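Local coordinates for protein 11S globulin beta subunit (Cucurbita maxima, PDB 2EVX) that stores nitrogen and carbon in the pumpkin seed as a hexameric two-cupin globulin, to be drawn on as a nutrient reserve, at the interface of chains A and B. Coordinates in Å, arbitrary orientation; residue numbers count along the deposited sequence, not the author numbering. Chains: chain A/B, 11S globulin beta subunit.

Contact 1 and contact 2 are neighbouring patches of one A–B interface, the centres of their C-alpha atoms about 13 Å apart. In both, chain A contributes its second cupin domain and chain B its first, so the two copies meet through unlike surfaces. The loop and short strand of chain B between residues 173 and 179 run through both patches. Contact 1 combines two hydrogen bonds with small apolar contacts, the helix 416-419 supplying a main part of chain A's side; contact 2 is more aromatic. Such head-to-tail pairing can close a ring, in keeping with the three-subunit assembly and the hexamer.

Contact 1: the interface of chains A and B. Residues chain A 339, 408, 416, 419; chain B 99, 142, 144, 179.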
loop_
_atom_site.group_PDB
_atom_site.type_symbol
_atom_site.label_atom_id
_atom_site.label_comp_id
_atom_site.label_asym_id
_atom_site.label_seq_id
_atom_site.Cartn_x
_atom_site.Cartn_y
_atom_site.Cartn_z
ATOM N N TYR A 339 -22.718 -5.542 -6.839
ATOM C CA TYR A 339 -21.386 -5.049 -7.087
ATOM C C TYR A 339 -20.565 -5.444 -5.856
ATOM O O TYR A 339 -21.118 -5.674 -4.781
ATOM C CB TYR A 339 -21.402 -3.532 -7.260
ATOM C CG TYR A 339 -21.841 -2.788 -6.020
ATOM C CD1 TYR A 339 -23.195 -2.634 -5.705
ATOM C CD2 TYR A 339 -20.896 -2.240 -5.154
ATOM C CE1 TYR A 339 -23.589 -1.946 -4.560
ATOM C CE2 TYR A 339 -21.274 -1.562 -4.015
ATOM C CZ TYR A 339 -22.616 -1.409 -3.720
ATOM O OH TYR A 339 -22.966 -0.696 -2.594
ATOM N N ASN A 408 -22.637 -6.521 -2.181
ATOM C CA ASN A 408 -23.891 -5.898 -1.773
ATOM C C ASN A 408 -24.949 -6.237 -2.807
ATOM O O ASN A 408 -24.669 -6.235 -4.002
ATOM C CB ASN A 408 -23.750 -4.380 -1.707
ATOM C CG ASN A 408 -23.031 -3.914 -0.469
ATOM O OD1 ASN A 408 -22.784 -2.720 -0.302
ATOM N ND2 ASN A 408 -22.697 -4.847 0.416
ATOM N N GLN A 416 -29.999 -3.491 -0.959
ATOM C CA GLN A 416 -29.776 -2.091 -0.719
ATOM C C GLN A 416 -31.195 -1.552 -0.665
ATOM O O GLN A 416 -31.505 -0.656 0.107
ATOM C CB GLN A 416 -29.005 -1.471 -1.884
ATOM C CG GLN A 416 -28.048 -0.398 -1.427
ATOM C CD GLN A 416 -27.096 -0.925 -0.369
ATOM O OE1 GLN A 416 -26.660 -0.182 0.509
ATOM N NE2 GLN A 416 -26.764 -2.216 -0.450
ATOM N N MET A 419 -33.023 -2.114 2.723
ATOM C CA MET A 419 -32.522 -1.185 3.728
ATOM C C MET A 419 -33.175 0.188 3.632
ATOM O O MET A 419 -33.221 0.940 4.607
ATOM C CB MET A 419 -31.007 -1.016 3.576
ATOM C CG MET A 419 -30.159 -2.191 4.047
ATOM S SD MET A 419 -29.984 -2.275 5.866
ATOM C CE MET A 419 -28.661 -1.069 6.139
ATOM N N ALA B 99 -26.084 2.309 5.088
ATOM C CA ALA B 99 -26.125 0.847 5.169
ATOM C C ALA B 99 -24.980 0.089 5.854
ATOM O O ALA B 99 -25.101 -0.311 7.015
ATOM C CB ALA B 99 -26.340 0.277 3.767
ATOM N N GLY B 142 -17.583 2.184 -1.134
ATOM C CA GLY B 142 -18.551 1.183 -1.562
ATOM C C GLY B 142 -19.837 1.113 -0.754
ATOM O O GLY B 142 -20.665 0.225 -0.963
ATOM N N SER B 144 -23.389 2.911 0.235
ATOM C CA SER B 144 -24.298 3.959 -0.213
ATOM C C SER B 144 -24.875 4.682 0.989
ATOM O O SER B 144 -24.958 4.122 2.081
ATOM C CB SER B 144 -25.433 3.392 -1.077
ATOM O OG SER B 144 -26.396 2.727 -0.288
ATOM N N LEU B 179 -28.138 5.354 -7.054
ATOM C CA LEU B 179 -29.172 4.326 -7.145
ATOM C C LEU B 179 -30.460 4.797 -7.825
ATOM O O LEU B 179 -31.196 3.993 -8.423
ATOM C CB LEU B 179 -29.494 3.781 -5.751
ATOM C CG LEU B 179 -28.360 3.071 -5.009
ATOM C CD1 LEU B 179 -28.912 2.341 -3.802
ATOM C CD2 LEU B 179 -27.695 2.083 -5.926
#
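The phenol ring of A:Tyr339 meets B:Gly142 at its hydroxyl edge, with the glycine carbonyl oxygen O lying in the plane of the ring. Its OH gives a hydrogen bond of 3.0 Å to that O, arriving tilted 33° from the carbonyl plane. This is where the second cupin domain of one 11S globulin subunit packs against the first cupin domain of the next. With CG set between the backbone N and the carbonyl carbon (chi1 64°), the long tyrosine ring carries its hydroxyl to the backbone of chain B; glycine suits the other side, where a positive phi is easily adopted and no side chain stands beside the acceptor.

A second flat group, the amide of A:Gln416, is used through its oxygen. B:Ser144 OG donates to A:Gln416 OE1 at 3.0 Å, with an angle of 115° at the oxygen and the donor somewhat tilted from the amide plane. The glutamine chain bends at chi2, which lets one residue serve two purposes: its amide meets the serine, while its CG packs 3.7 Å from CD1 of B:Leu179, whose side chain crosses it at about a right angle. B:Ala99 brings its small CB up to the same amide oxygen. Farther along the helix 416-419, A:Met419 lays its flexible thioether methyl CE against B:Ala99, where the small alanine puts little bulk between the methyl and the chain B backbone.

Contact 2: the interface of chains A and B. Residues chain A 360-362, 383; chain B 173, 175, 177.
A:Asn361 sets its CB over the centre of the B:Phe177 ring, 3.3 Å from the centroid, in a CH-pi contact. Its CA and backbone N lie over the CD2 and CE2 side, so a loop of the second cupin domain rests on an aromatic platform from the first cupin domain of chain B. Flat, apolar phenylalanine suits this place because one face can receive backbone and side-chain carbons together. Asparagine suits its own: one carbon sits on the ring, and with CG between the backbone N and the carbonyl carbon (chi1 56°) the polar amide turns towards B:Arg175. A:Phe383 meets B:Phe177 obliquely, its CD2 3.9 Å from B:Phe177 CZ. A leucine in place of B:Phe177 would probably deprive A:Asn361 CB of its flat support and A:Phe383 of its aromatic neighbour.

B:Arg175 crosses the asparagine at about a right angle, its long aliphatic stem packing with CB 3.6 Å from A:Asn361 CG. Its cationic end lies near A:Asp360 without contact, NH1 5.0 Å from OD1. A:Asn361 ND2 lies at the guanidinium edge, the planes 88° apart; its modelled approach to NH1 is doubtful, too short and joining two donors, and the amide may be built with N and O exchanged. B:Tyr173 points its hydroxyl towards A:Phe362.

Within chain A, A:Phe362 N donates to A:Asp360 OD2 at 2.8 Å, from 56° above the carboxylate plane, while A:Asn361 OD1 sits 3.5 Å above the centre of the A:Phe362 ring.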
loop_
_atom_site.group_PDB
_atom_site.type_symbol
_atom_site.label_atom_id
_atom_site.label_comp_id
_atom_site.label_asym_id
_atom_site.label_seq_id
_atom_site.Cartn_x
_atom_site.Cartn_y
_atom_site.Cartn_z
ATOM N N ASP A 360 -21.388 1.002 -15.304
ATOM C CA ASP A 360 -20.457 1.811 -14.530
ATOM C C ASP A 360 -21.152 2.924 -13.740
ATOM O O ASP A 360 -22.378 2.968 -13.670
ATOM C CB ASP A 360 -19.340 2.368 -15.442
ATOM C CG ASP A 360 -19.837 3.396 -16.471
ATOM O OD1 ASP A 360 -19.061 3.713 -17.400
ATOM O OD2 ASP A 360 -20.975 3.896 -16.354
ATOM N N ASN A 361 -20.362 3.808 -13.137
ATOM C CA ASN A 361 -20.889 4.904 -12.331
ATOM C C ASN A 361 -21.604 5.979 -13.152
ATOM O O ASN A 361 -22.228 6.886 -12.591
ATOM C CB ASN A 361 -19.757 5.527 -11.519
ATOM C CG ASN A 361 -18.607 5.987 -12.390
ATOM O OD1 ASN A 361 -18.440 7.182 -12.628
ATOM N ND2 ASN A 361 -17.817 5.039 -12.883
ATOM N N PHE A 362 -21.513 5.873 -14.475
ATOM C CA PHE A 362 -22.167 6.820 -15.373
ATOM C C PHE A 362 -23.528 6.280 -15.783
ATOM O O PHE A 362 -24.283 6.937 -16.492
ATOM C CB PHE A 362 -21.308 7.047 -16.617
ATOM C CG PHE A 362 -19.976 7.659 -16.318
ATOM C CD1 PHE A 362 -19.890 8.912 -15.715
ATOM C CD2 PHE A 362 -18.799 6.989 -16.642
ATOM C CE1 PHE A 362 -18.655 9.492 -15.441
ATOM C CE2 PHE A 362 -17.555 7.564 -16.370
ATOM C CZ PHE A 362 -17.488 8.823 -15.768
ATOM N N PHE A 383 -18.557 -1.882 -9.902
ATOM C CA PHE A 383 -19.397 -1.949 -11.089
ATOM C C PHE A 383 -20.559 -2.891 -10.847
ATOM O O PHE A 383 -20.368 -4.014 -10.394
ATOM C CB PHE A 383 -18.602 -2.428 -12.306
ATOM C CG PHE A 383 -17.695 -1.384 -12.886
ATOM C CD1 PHE A 383 -17.463 -1.340 -14.259
ATOM C CD2 PHE A 383 -17.093 -0.432 -12.071
ATOM C CE1 PHE A 383 -16.648 -0.362 -14.816
ATOM C CE2 PHE A 383 -16.281 0.549 -12.611
ATOM C CZ PHE A 383 -16.057 0.587 -13.992
ATOM N N TYR B 173 -9.105 8.404 -9.582
ATOM C CA TYR B 173 -10.249 9.159 -10.068
ATOM C C TYR B 173 -11.562 8.759 -9.372
ATOM O O TYR B 173 -11.995 7.609 -9.391
ATOM C CB TYR B 173 -10.313 8.986 -11.609
ATOM C CG TYR B 173 -11.669 8.761 -12.274
ATOM C CD1 TYR B 173 -11.855 7.690 -13.176
ATOM C CD2 TYR B 173 -12.761 9.629 -12.039
ATOM C CE1 TYR B 173 -13.105 7.485 -13.838
ATOM C CE2 TYR B 173 -14.018 9.436 -12.693
ATOM C CZ TYR B 173 -14.177 8.363 -13.588
ATOM O OH TYR B 173 -15.384 8.169 -14.220
ATOM N N ARG B 175 -15.406 8.279 -8.318
ATOM C CA ARG B 175 -16.606 7.805 -8.988
ATOM C C ARG B 175 -17.737 7.646 -7.976
ATOM O O ARG B 175 -17.540 7.093 -6.899
ATOM C CB ARG B 175 -16.342 6.442 -9.650
ATOM C CG ARG B 175 -15.262 6.399 -10.733
ATOM C CD ARG B 175 -15.059 4.970 -11.215
ATOM N NE ARG B 175 -14.046 4.803 -12.258
ATOM C CZ ARG B 175 -14.315 4.617 -13.554
ATOM N NH1 ARG B 175 -15.567 4.580 -13.991
ATOM N NH2 ARG B 175 -13.328 4.437 -14.427
ATOM N N PHE B 177 -21.607 6.135 -7.630
ATOM C CA PHE B 177 -22.615 5.289 -8.266
ATOM C C PHE B 177 -23.967 5.563 -7.585
ATOM O O PHE B 177 -24.193 5.159 -6.434
ATOM C CB PHE B 177 -22.261 3.797 -8.106
ATOM C CG PHE B 177 -20.970 3.380 -8.775
ATOM C CD1 PHE B 177 -19.744 3.867 -8.334
ATOM C CD2 PHE B 177 -20.985 2.476 -9.830
ATOM C CE1 PHE B 177 -18.548 3.457 -8.929
ATOM C CE2 PHE B 177 -19.789 2.056 -10.436
ATOM C CZ PHE B 177 -18.570 2.551 -9.981
#